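Local structure of thin, isoform D (6XG7) at residues Y141-T146 with H188-A193; P55-V60 with A287-G292; F45-G50 with C297-H302; G184-P189 with R209-D214. The protein probably acts as a zinc-binding ubiquitin-protein ligase, whose NHL-repeat beta-propeller, the part described here, is suited to binding partner proteins. All blocks are in the same frame, centred on the assembly; numbering follows the deposited sequence. Where two conformers were deposited one is given.

Contact 1: residues Y141-T146 with H188-A193; sequences YPWGVT and HPHYIA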
# COMPACT_ATOMS: atom_id res chain seq x y z
N TYR A 141 12.67 -7.75 4.37
CA TYR A 141 12.14 -6.75 3.46
C TYR A 141 10.66 -6.50 3.73
O TYR A 141 9.79 -6.88 2.94
CB TYR A 141 12.37 -7.10 1.98
CG TYR A 141 13.81 -7.43 1.70
CD1 TYR A 141 14.77 -6.43 1.51
CD2 TYR A 141 14.23 -8.74 1.64
CE1 TYR A 141 16.11 -6.74 1.28
CE2 TYR A 141 15.55 -9.06 1.43
CZ TYR A 141 16.48 -8.07 1.24
OH TYR A 141 17.78 -8.44 1.02
N PRO A 142 10.34 -5.86 4.85
CA PRO A 142 8.95 -5.45 5.06
C PRO A 142 8.56 -4.45 3.99
O PRO A 142 9.32 -3.54 3.66
CB PRO A 142 8.97 -4.82 6.45
CG PRO A 142 10.35 -4.25 6.57
CD PRO A 142 11.24 -5.23 5.83
N TRP A 143 7.36 -4.63 3.44
CA TRP A 143 6.94 -3.86 2.28
C TRP A 143 5.65 -3.12 2.60
O TRP A 143 5.69 -2.02 3.17
CB TRP A 143 6.86 -4.75 1.03
CG TRP A 143 6.96 -3.95 -0.25
CD1 TRP A 143 6.00 -3.14 -0.79
CD2 TRP A 143 8.09 -3.86 -1.12
NE1 TRP A 143 6.46 -2.56 -1.94
CE2 TRP A 143 7.74 -2.98 -2.17
CE3 TRP A 143 9.36 -4.43 -1.12
CZ2 TRP A 143 8.60 -2.66 -3.21
CZ3 TRP A 143 10.23 -4.12 -2.17
CH2 TRP A 143 9.84 -3.25 -3.20
N GLY A 144 4.49 -3.69 2.29
CA GLY A 144 3.25 -3.04 2.64
C GLY A 144 2.98 -3.09 4.13
O GLY A 144 3.36 -4.04 4.84
N VAL A 145 2.27 -2.07 4.62
CA VAL A 145 1.85 -1.99 6.01
C VAL A 145 0.48 -1.33 6.05
O VAL A 145 0.17 -0.43 5.27
CB VAL A 145 2.91 -1.26 6.87
CG1 VAL A 145 3.09 0.19 6.42
CG2 VAL A 145 2.57 -1.36 8.34
N THR A 146 -0.37 -1.82 6.96
CA THR A 146 -1.67 -1.21 7.17
C THR A 146 -2.08 -1.42 8.62
O THR A 146 -1.41 -2.12 9.39
CB THR A 146 -2.72 -1.76 6.18
OG1 THR A 146 -3.87 -0.91 6.19
CG2 THR A 146 -3.11 -3.19 6.55
N HIS A 188 6.21 -13.58 -2.73
CA HIS A 188 6.60 -12.17 -2.86
C HIS A 188 5.40 -11.25 -2.65
O HIS A 188 5.15 -10.39 -3.51
CB HIS A 188 7.18 -11.87 -4.25
CG HIS A 188 8.48 -12.54 -4.54
ND1 HIS A 188 9.56 -11.87 -5.08
CD2 HIS A 188 8.88 -13.83 -4.40
CE1 HIS A 188 10.56 -12.71 -5.25
NE2 HIS A 188 10.18 -13.90 -4.85
N PRO A 189 4.66 -11.37 -1.56
CA PRO A 189 3.56 -10.44 -1.32
C PRO A 189 4.12 -9.05 -1.08
O PRO A 189 5.14 -8.88 -0.41
CB PRO A 189 2.90 -11.00 -0.05
CG PRO A 189 4.08 -11.62 0.70
CD PRO A 189 4.91 -12.24 -0.39
N HIS A 190 3.45 -8.04 -1.65
CA HIS A 190 3.91 -6.66 -1.55
C HIS A 190 3.02 -5.77 -0.70
O HIS A 190 3.52 -5.14 0.22
CB HIS A 190 4.09 -6.03 -2.94
CG HIS A 190 5.33 -6.47 -3.66
ND1 HIS A 190 5.45 -7.70 -4.24
CD2 HIS A 190 6.51 -5.84 -3.86
CE1 HIS A 190 6.64 -7.82 -4.80
NE2 HIS A 190 7.31 -6.70 -4.58
N TYR A 191 1.73 -5.65 -1.00
CA TYR A 191 0.88 -4.69 -0.33
C TYR A 191 -0.31 -5.36 0.34
O TYR A 191 -0.61 -6.54 0.10
CB TYR A 191 0.45 -3.58 -1.31
CG TYR A 191 1.58 -2.68 -1.75
CD1 TYR A 191 1.93 -1.56 -1.00
CD2 TYR A 191 2.29 -2.92 -2.93
CE1 TYR A 191 2.96 -0.72 -1.40
CE2 TYR A 191 3.32 -2.07 -3.34
CZ TYR A 191 3.65 -0.97 -2.57
OH TYR A 191 4.66 -0.11 -2.94
N ILE A 192 -0.97 -4.59 1.20
CA ILE A 192 -1.94 -5.14 2.13
C ILE A 192 -2.96 -4.08 2.51
O ILE A 192 -2.67 -2.88 2.59
CB ILE A 192 -1.20 -5.72 3.37
CG1 ILE A 192 -2.13 -6.47 4.32
CG2 ILE A 192 -0.42 -4.62 4.11
CD1 ILE A 192 -1.32 -7.32 5.30
N ALA A 193 -4.18 -4.54 2.80
CA ALA A 193 -5.26 -3.69 3.28
C ALA A 193 -6.12 -4.53 4.21
O ALA A 193 -6.18 -5.75 4.08
CB ALA A 193 -6.11 -3.15 2.13

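Contact 2: residues P55-V60 with A287-G292; sequences PDNSIV and AIMSNG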
# COMPACT_ATOMS: atom_id res chain seq x y z
N PRO A 55 -5.54 12.04 7.83
CA PRO A 55 -6.65 12.91 8.24
C PRO A 55 -6.92 13.99 7.20
O PRO A 55 -6.00 14.51 6.57
CB PRO A 55 -6.16 13.53 9.55
CG PRO A 55 -5.11 12.64 10.04
CD PRO A 55 -4.50 11.95 8.86
N ASP A 56 -8.19 14.35 7.06
CA ASP A 56 -8.56 15.46 6.18
C ASP A 56 -8.21 15.17 4.72
O ASP A 56 -7.93 16.08 3.94
CB ASP A 56 -7.91 16.74 6.69
CG ASP A 56 -8.63 17.97 6.24
OD1 ASP A 56 -9.80 17.87 5.81
OD2 ASP A 56 -8.01 19.04 6.32
N ASN A 57 -8.22 13.89 4.34
CA ASN A 57 -7.90 13.44 2.98
C ASN A 57 -6.51 13.90 2.54
O ASN A 57 -6.27 14.22 1.38
CB ASN A 57 -8.97 13.83 1.97
CG ASN A 57 -10.19 12.93 2.05
OD1 ASN A 57 -10.08 11.74 2.35
ND2 ASN A 57 -11.35 13.48 1.79
N SER A 58 -5.57 13.88 3.48
CA SER A 58 -4.20 14.17 3.12
C SER A 58 -3.62 13.01 2.32
O SER A 58 -4.06 11.86 2.45
CB SER A 58 -3.37 14.39 4.38
OG SER A 58 -3.41 13.23 5.17
N ILE A 59 -2.66 13.33 1.47
CA ILE A 59 -2.00 12.39 0.58
C ILE A 59 -0.60 12.16 1.12
O ILE A 59 0.21 13.10 1.20
CB ILE A 59 -1.93 12.94 -0.85
CG1 ILE A 59 -3.33 13.19 -1.39
CG2 ILE A 59 -1.13 11.99 -1.75
CD1 ILE A 59 -3.37 13.95 -2.72
N VAL A 60 -0.31 10.92 1.50
CA VAL A 60 0.91 10.56 2.20
C VAL A 60 1.71 9.63 1.29
O VAL A 60 1.22 8.56 0.91
CB VAL A 60 0.58 9.89 3.54
CG1 VAL A 60 1.85 9.50 4.27
CG2 VAL A 60 -0.31 10.82 4.39
N ALA A 287 -4.43 4.11 -2.89
CA ALA A 287 -5.20 4.50 -1.71
C ALA A 287 -6.50 5.16 -2.17
O ALA A 287 -6.65 5.52 -3.34
CB ALA A 287 -4.39 5.43 -0.79
N ILE A 288 -7.44 5.31 -1.24
CA ILE A 288 -8.78 5.81 -1.54
C ILE A 288 -9.16 6.89 -0.52
O ILE A 288 -9.08 6.66 0.69
CB ILE A 288 -9.80 4.65 -1.61
CG1 ILE A 288 -11.21 5.11 -1.99
CG2 ILE A 288 -9.85 3.85 -0.33
CD1 ILE A 288 -11.33 5.57 -3.40
N MET A 289 -9.52 8.08 -1.01
CA MET A 289 -9.99 9.15 -0.15
C MET A 289 -11.44 8.91 0.25
O MET A 289 -12.16 8.11 -0.36
CB MET A 289 -9.95 10.50 -0.86
CG MET A 289 -8.56 11.11 -1.09
SD MET A 289 -8.65 12.72 -1.91
CE MET A 289 -6.94 13.14 -2.08
N SER A 290 -11.89 9.66 1.25
CA SER A 290 -13.25 9.49 1.77
C SER A 290 -14.31 9.84 0.74
O SER A 290 -15.46 9.40 0.88
CB SER A 290 -13.45 10.34 3.02
OG SER A 290 -13.43 11.72 2.70
N ASN A 291 -13.98 10.62 -0.28
CA ASN A 291 -14.93 11.01 -1.31
C ASN A 291 -14.85 10.12 -2.54
O ASN A 291 -15.49 10.41 -3.56
CB ASN A 291 -14.68 12.46 -1.72
CG ASN A 291 -13.27 12.70 -2.20
OD1 ASN A 291 -12.54 11.76 -2.55
ND2 ASN A 291 -12.86 13.95 -2.23
N GLY A 292 -14.07 9.04 -2.48
CA GLY A 292 -13.96 8.14 -3.60
C GLY A 292 -12.86 8.46 -4.59
O GLY A 292 -12.72 7.74 -5.57

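Contact 3: residues F45-G50 with C297-H302; sequences FTWPRG and CDRENH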
# COMPACT_ATOMS: atom_id res chain seq x y z
N PHE A 45 9.47 13.58 -6.36
CA PHE A 45 9.65 12.21 -5.89
C PHE A 45 10.77 11.55 -6.68
O PHE A 45 11.06 11.93 -7.81
CB PHE A 45 8.41 11.33 -6.10
CG PHE A 45 7.14 11.88 -5.50
CD1 PHE A 45 7.09 12.31 -4.19
CD2 PHE A 45 5.99 11.96 -6.27
CE1 PHE A 45 5.92 12.81 -3.67
CE2 PHE A 45 4.82 12.45 -5.75
CZ PHE A 45 4.79 12.88 -4.45
N THR A 46 11.38 10.54 -6.08
CA THR A 46 12.29 9.67 -6.81
C THR A 46 11.88 8.24 -6.46
O THR A 46 12.12 7.79 -5.33
CB THR A 46 13.76 9.96 -6.53
OG1 THR A 46 14.04 11.35 -6.77
CG2 THR A 46 14.62 9.12 -7.47
N TRP A 47 11.22 7.58 -7.40
CA TRP A 47 10.74 6.21 -7.25
C TRP A 47 9.84 6.05 -6.03
O TRP A 47 10.12 5.24 -5.14
CB TRP A 47 11.88 5.20 -7.30
CG TRP A 47 12.55 5.26 -8.68
CD1 TRP A 47 11.98 4.91 -9.89
CD2 TRP A 47 13.87 5.74 -8.99
NE1 TRP A 47 12.88 5.13 -10.92
CE2 TRP A 47 14.04 5.63 -10.40
CE3 TRP A 47 14.94 6.22 -8.23
CZ2 TRP A 47 15.21 6.02 -11.03
CZ3 TRP A 47 16.10 6.60 -8.86
CH2 TRP A 47 16.22 6.51 -10.25
N PRO A 48 8.74 6.78 -5.97
CA PRO A 48 7.79 6.61 -4.87
C PRO A 48 7.14 5.24 -4.89
O PRO A 48 6.97 4.63 -5.95
CB PRO A 48 6.76 7.71 -5.14
CG PRO A 48 6.78 7.88 -6.62
CD PRO A 48 8.20 7.62 -7.05
N ARG A 49 6.76 4.77 -3.71
CA ARG A 49 6.22 3.42 -3.57
C ARG A 49 4.88 3.44 -2.86
O ARG A 49 3.83 3.56 -3.51
CB ARG A 49 7.26 2.49 -2.94
CG ARG A 49 8.47 2.32 -3.85
CD ARG A 49 9.30 1.12 -3.47
NE ARG A 49 10.60 1.10 -4.15
CZ ARG A 49 10.91 0.35 -5.21
NH1 ARG A 49 10.01 -0.46 -5.77
NH2 ARG A 49 12.13 0.42 -5.72
N GLY A 50 4.89 3.31 -1.53
CA GLY A 50 3.65 3.29 -0.79
C GLY A 50 2.93 4.63 -0.80
O GLY A 50 3.52 5.70 -0.93
N CYS A 297 0.24 5.56 -7.07
CA CYS A 297 1.68 5.87 -7.25
C CYS A 297 2.30 5.16 -8.51
O CYS A 297 2.19 3.90 -8.82
CB CYS A 297 2.39 5.29 -6.06
SG CYS A 297 4.12 5.64 -6.29
N ASP A 298 2.74 6.00 -9.46
CA ASP A 298 3.29 5.57 -10.75
C ASP A 298 4.80 5.74 -10.62
O ASP A 298 5.36 6.78 -10.95
CB ASP A 298 2.64 6.49 -11.85
CG ASP A 298 2.99 6.08 -13.27
OD1 ASP A 298 3.51 4.98 -13.49
OD2 ASP A 298 2.71 6.90 -14.17
N ARG A 299 5.46 4.71 -10.05
CA ARG A 299 6.85 4.83 -9.62
C ARG A 299 7.77 5.23 -10.77
O ARG A 299 8.66 6.05 -10.60
CB ARG A 299 7.32 3.50 -9.03
CG ARG A 299 8.75 3.49 -8.46
CD ARG A 299 9.38 2.08 -8.45
NE ARG A 299 9.51 1.58 -9.83
CZ ARG A 299 8.75 0.64 -10.39
NH1 ARG A 299 7.81 0.00 -9.70
NH2 ARG A 299 8.94 0.31 -11.66
N GLU A 300 7.60 4.61 -11.93
CA GLU A 300 8.49 4.83 -13.07
C GLU A 300 8.37 6.25 -13.64
O GLU A 300 9.33 6.77 -14.22
CB GLU A 300 8.17 3.76 -14.10
CG GLU A 300 9.28 3.32 -15.00
CD GLU A 300 10.50 2.77 -14.28
OE1 GLU A 300 11.60 3.17 -14.69
OE2 GLU A 300 10.39 1.93 -13.35
N ASN A 301 7.22 6.89 -13.48
CA ASN A 301 7.03 8.28 -13.86
C ASN A 301 7.16 9.24 -12.68
O ASN A 301 6.90 10.44 -12.83
CB ASN A 301 5.66 8.46 -14.52
CG ASN A 301 5.59 7.80 -15.88
OD1 ASN A 301 6.49 7.98 -16.71
ND2 ASN A 301 4.54 7.02 -16.12
N HIS A 302 7.57 8.74 -11.52
CA HIS A 302 7.88 9.56 -10.35
C HIS A 302 6.71 10.46 -9.97
O HIS A 302 6.90 11.63 -9.63
CB HIS A 302 9.13 10.40 -10.60
CG HIS A 302 10.32 9.60 -10.99
ND1 HIS A 302 11.08 8.90 -10.09
CD2 HIS A 302 10.87 9.38 -12.21
CE1 HIS A 302 12.06 8.29 -10.73
NE2 HIS A 302 11.96 8.57 -12.01

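Contact 4: residues G184-P189 with R209-D214; sequences GQLEHP and RIQIFD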
# COMPACT_ATOMS: atom_id res chain seq x y z
N GLY A 184 -3.65 -20.15 0.96
CA GLY A 184 -2.96 -19.59 2.10
C GLY A 184 -1.47 -19.40 1.93
O GLY A 184 -0.81 -18.95 2.87
N GLN A 185 -0.91 -19.74 0.77
CA GLN A 185 0.50 -19.53 0.50
C GLN A 185 0.69 -18.26 -0.32
O GLN A 185 -0.23 -17.77 -0.98
CB GLN A 185 1.10 -20.75 -0.19
CG GLN A 185 1.12 -21.97 0.72
CD GLN A 185 1.55 -23.24 0.03
OE1 GLN A 185 1.30 -23.42 -1.16
NE2 GLN A 185 2.19 -24.14 0.78
N LEU A 186 1.90 -17.70 -0.23
CA LEU A 186 2.21 -16.42 -0.83
C LEU A 186 3.58 -16.47 -1.49
O LEU A 186 4.48 -17.17 -1.02
CB LEU A 186 2.24 -15.32 0.25
CG LEU A 186 0.95 -15.10 1.06
CD1 LEU A 186 1.23 -14.24 2.30
CD2 LEU A 186 -0.10 -14.45 0.15
N GLU A 187 3.73 -15.73 -2.59
CA GLU A 187 5.00 -15.60 -3.29
C GLU A 187 5.27 -14.12 -3.50
O GLU A 187 4.63 -13.49 -4.35
CB GLU A 187 4.99 -16.35 -4.62
CG GLU A 187 5.09 -17.84 -4.49
CD GLU A 187 6.46 -18.28 -4.04
OE1 GLU A 187 7.44 -17.50 -4.14
OE2 GLU A 187 6.56 -19.43 -3.58
N HIS A 188 6.21 -13.58 -2.73
CA HIS A 188 6.60 -12.17 -2.86
C HIS A 188 5.40 -11.25 -2.65
O HIS A 188 5.15 -10.39 -3.51
CB HIS A 188 7.18 -11.87 -4.25
CG HIS A 188 8.48 -12.54 -4.54
ND1 HIS A 188 9.56 -11.87 -5.08
CD2 HIS A 188 8.88 -13.83 -4.40
CE1 HIS A 188 10.56 -12.71 -5.25
NE2 HIS A 188 10.18 -13.90 -4.85
N PRO A 189 4.66 -11.37 -1.56
CA PRO A 189 3.56 -10.44 -1.32
C PRO A 189 4.12 -9.05 -1.08
O PRO A 189 5.14 -8.88 -0.41
CB PRO A 189 2.90 -11.00 -0.05
CG PRO A 189 4.08 -11.62 0.70
CD PRO A 189 4.91 -12.24 -0.39
N ARG A 209 -2.41 -12.81 -8.02
CA ARG A 209 -3.70 -12.91 -7.38
C ARG A 209 -3.72 -12.07 -6.11
O ARG A 209 -2.68 -11.68 -5.58
CB ARG A 209 -4.05 -14.38 -7.05
CG ARG A 209 -3.15 -14.98 -5.97
CD ARG A 209 -3.33 -16.46 -5.79
NE ARG A 209 -2.45 -16.94 -4.74
CZ ARG A 209 -2.36 -18.21 -4.37
NH1 ARG A 209 -3.13 -19.12 -4.94
NH2 ARG A 209 -1.53 -18.56 -3.41
N ILE A 210 -4.93 -11.77 -5.66
CA ILE A 210 -5.17 -11.22 -4.33
C ILE A 210 -5.67 -12.36 -3.46
O ILE A 210 -6.54 -13.15 -3.87
CB ILE A 210 -6.17 -10.06 -4.38
CG1 ILE A 210 -5.43 -8.71 -4.51
CG2 ILE A 210 -6.95 -9.95 -3.09
CD1 ILE A 210 -4.54 -8.55 -5.68
N GLN A 211 -5.13 -12.47 -2.26
CA GLN A 211 -5.59 -13.47 -1.30
C GLN A 211 -6.19 -12.75 -0.11
O GLN A 211 -5.62 -11.78 0.39
CB GLN A 211 -4.47 -14.41 -0.87
CG GLN A 211 -4.15 -15.46 -1.91
CD GLN A 211 -3.66 -16.75 -1.29
OE1 GLN A 211 -2.56 -16.80 -0.76
NE2 GLN A 211 -4.49 -17.78 -1.33
N ILE A 212 -7.35 -13.22 0.33
CA ILE A 212 -8.11 -12.59 1.39
C ILE A 212 -8.20 -13.56 2.55
O ILE A 212 -8.64 -14.71 2.37
CB ILE A 212 -9.49 -12.15 0.90
CG1 ILE A 212 -9.32 -11.22 -0.31
CG2 ILE A 212 -10.27 -11.45 2.01
CD1 ILE A 212 -10.61 -10.66 -0.83
N PHE A 213 -7.76 -13.12 3.72
CA PHE A 213 -7.68 -13.91 4.94
C PHE A 213 -8.56 -13.28 6.01
O PHE A 213 -8.84 -12.08 5.98
CB PHE A 213 -6.26 -13.89 5.51
CG PHE A 213 -5.20 -14.45 4.60
CD1 PHE A 213 -4.59 -13.66 3.64
CD2 PHE A 213 -4.76 -15.76 4.76
CE1 PHE A 213 -3.58 -14.17 2.84
CE2 PHE A 213 -3.75 -16.27 3.96
CZ PHE A 213 -3.17 -15.47 3.00
N ASP A 214 -8.98 -14.07 6.99
CA ASP A 214 -9.49 -13.42 8.19
C ASP A 214 -8.31 -12.98 9.07
O ASP A 214 -7.15 -13.31 8.80
CB ASP A 214 -10.52 -14.29 8.92
CG ASP A 214 -10.00 -15.67 9.30
OD1 ASP A 214 -8.85 -15.78 9.77
OD2 ASP A 214 -10.78 -16.65 9.16

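Contact 1: residues Y141-T146 with H188-A193
W143, G144 and T146 on strand 142-146 meet H190, Y191 and I192 on strand 189-193, where the innermost strands of two successive NHL blades run parallel in the beta-propeller, their axes 4.9 Å apart. W143 takes the middle of an aromatic cluster. Its CG is anti to the backbone N (chi1 -158°), which sends the indole over to the neighbouring blade. H190 comes edge-on over one face of that indole, its CD2 above the centre and 3.5 Å from W143 CE2, with the planes of the imidazole and the five-membered ring at 73°. The indole gives its own edge to the face of Y191, a T-shaped pair at 86° in which W143 CD1 lies 3.7 Å from Y191 CZ. The N-H at this edge makes a weak hydrogen bond, W143 NE1 to Y191 OH at 3.2 Å; this hydroxyl also bonds E284. H190 ND1 is hydrogen-bonded by S205. Next to the rings, G144 N donates to H190 O at 2.7 Å. Glycine is needed there, because a side chain would run into H190 O and Y191 CA. I192 CG2 packs 3.7 Å from G144 C. The methyls of T146 and I192 meet, T146 CG2 to I192 CG2 at 3.9 Å. An alanine in place of W143 would probably open a gap between the blades, leaving the H190 edge without its aromatic face and Y191 OH without the indole donor. With one backbone bond and one weak side-chain bond crossing it, the join relies largely on packing, of the rings and of the I192 and T146 methyls.

Contact 2: residues P55-V60 with A287-G292
N57 reaches from the turn before strand 58-60 to M289 and S290 and can be followed outward atom by atom. Its CB rests on the methionine side chain, 4.0 Å from M289 SD. CG stands anti to the carbonyl carbon (chi1 -77°), which brings the amide over the start of the opposite turn. There N57 OD1 accepts S290 N at 3.0 Å in an almost straight bond (176°), the donor tilted somewhat from the carbonyl plane. N57 OD1 also lies 3.4 Å from M289 CB. N57 ND2 gives a hydrogen, close to the amide plane, to S290 OG at 2.9 Å. The amide thus uses its acceptor and a donor on one residue, a two-bond grip that fixes its rotation. Asparagine suits the place twice over, since it also tolerates the positive phi (57°) that N57 adopts as part of a G1 beta bulge. An alanine here would probably leave S290 N and S290 OG without their mates and set the serine hydroxyl free to turn. Beside the polar pair, M289 runs extended beyond CG, and M289 CE touches I59 CG1 at 3.7 Å. M289 CE also lies 3.7 Å from N57 O, a buried carbonyl for which the model holds no partner. S290 belongs to a type I turn, M289 to G292, which ends on a glycine. Among the neighbouring strands, M289 packs on V53 of strand 51-54 and on L295 of strand 294-298, and I59 touches L51, F72 and L295; the contact therefore joins the first blade to the last.

Contact 3: residues F45-G50 with C297-H302
W47 and H302 lie side by side and point the same way, the imidazole turning its edge to one face of the indole with the planes at 58°. They meet where the propeller ring closes: the loop leading into strand 51-54 of the first blade lies against the end of strand 294-298 and the following turn in the last. H302 CE1 stands over the indole face, offset toward the rim, at 3.3 Å from W47 NE1. The same imidazole has ND1 next to the loop backbone, where W47 N donates to H302 ND1 at 3.0 Å. This bond is nearly straight (168°) and close to the ring plane, and one histidine thereby grips both main chain and side chain of the tryptophan. R299 passes alongside, its CG 3.6 Å from W47 CA. R49 runs beside R299 in the same direction, with R299 CD under one face of the R49 guanidinium, 3.7 Å from R49 NH1. Like charges come close, R49 NH1 to R299 NH1 at 4.5 Å, yet E284 forms salt bridges to both. R299 NH2 makes a further salt bridge to E300 OE2 at 2.8 Å. Because H302 ND1 accepts a hydrogen, the ring is probably the neutral form protonated at NE2, and the shared carboxylate of E284 would offset the repulsion between the arginines.

Contact 4: residues G184-P189 with R209-D214
R209 and Q185 carry the polar part of the contact. R209 CG sits between the backbone N and the carbonyl carbon (chi1 67°), and from that start the chain runs extended to NE, so that the guanidinium beyond it spans to the other segment. There R209 NH2 gives a weak hydrogen bond to Q185 O at 2.9 Å, the oxygen lying at the edge of the guanidinium, near its plane. The group has further holds: NE forms a salt bridge with D204, and NH2 also bonds the carbonyl of G182. Arginine suits a place where an acid and carbonyl oxygens converge.

The apolar part joins F213 to L186 and G184. F213 turns an edge to L186, whose CD2 is 4.3 Å from F213 CZ, while G184 CA lies 3.9 Å from F213 CE2. The positive phi of G184 (74°) favours glycine. F213 also meets the ring of F176.

Residues 184-186 form the entry into a blade, and L186 makes a backbone hydrogen bond to S178 of strand 172-179 in the preceding one. R209 and F213, on the third strand, tie this entry to the four-stranded antiparallel blade, the repeating unit of an NHL beta-propeller.

From the N terminus, contact 3 begins first, in the loop at 45-50, and contact 2 soon after at 55-60. Contact 1 then runs from 141-146 to 188-193, and contact 4 starts on the stretch where it ends, sharing H188 and P189, and closes at 209-214. Both lie nested inside contact 2, which closes at 287-292, itself inside contact 3, which closes at 297-302. The two wide loops help close the ring, alongside strand 33-36, which completes the last blade. Contact 1 joins successive blades; contact 4 lies within one predicted NHL repeat and joins a blade's entry to its third strand. Contacts 1 and 3 touch where W143 CZ2 is 3.7 Å from R49 NH1.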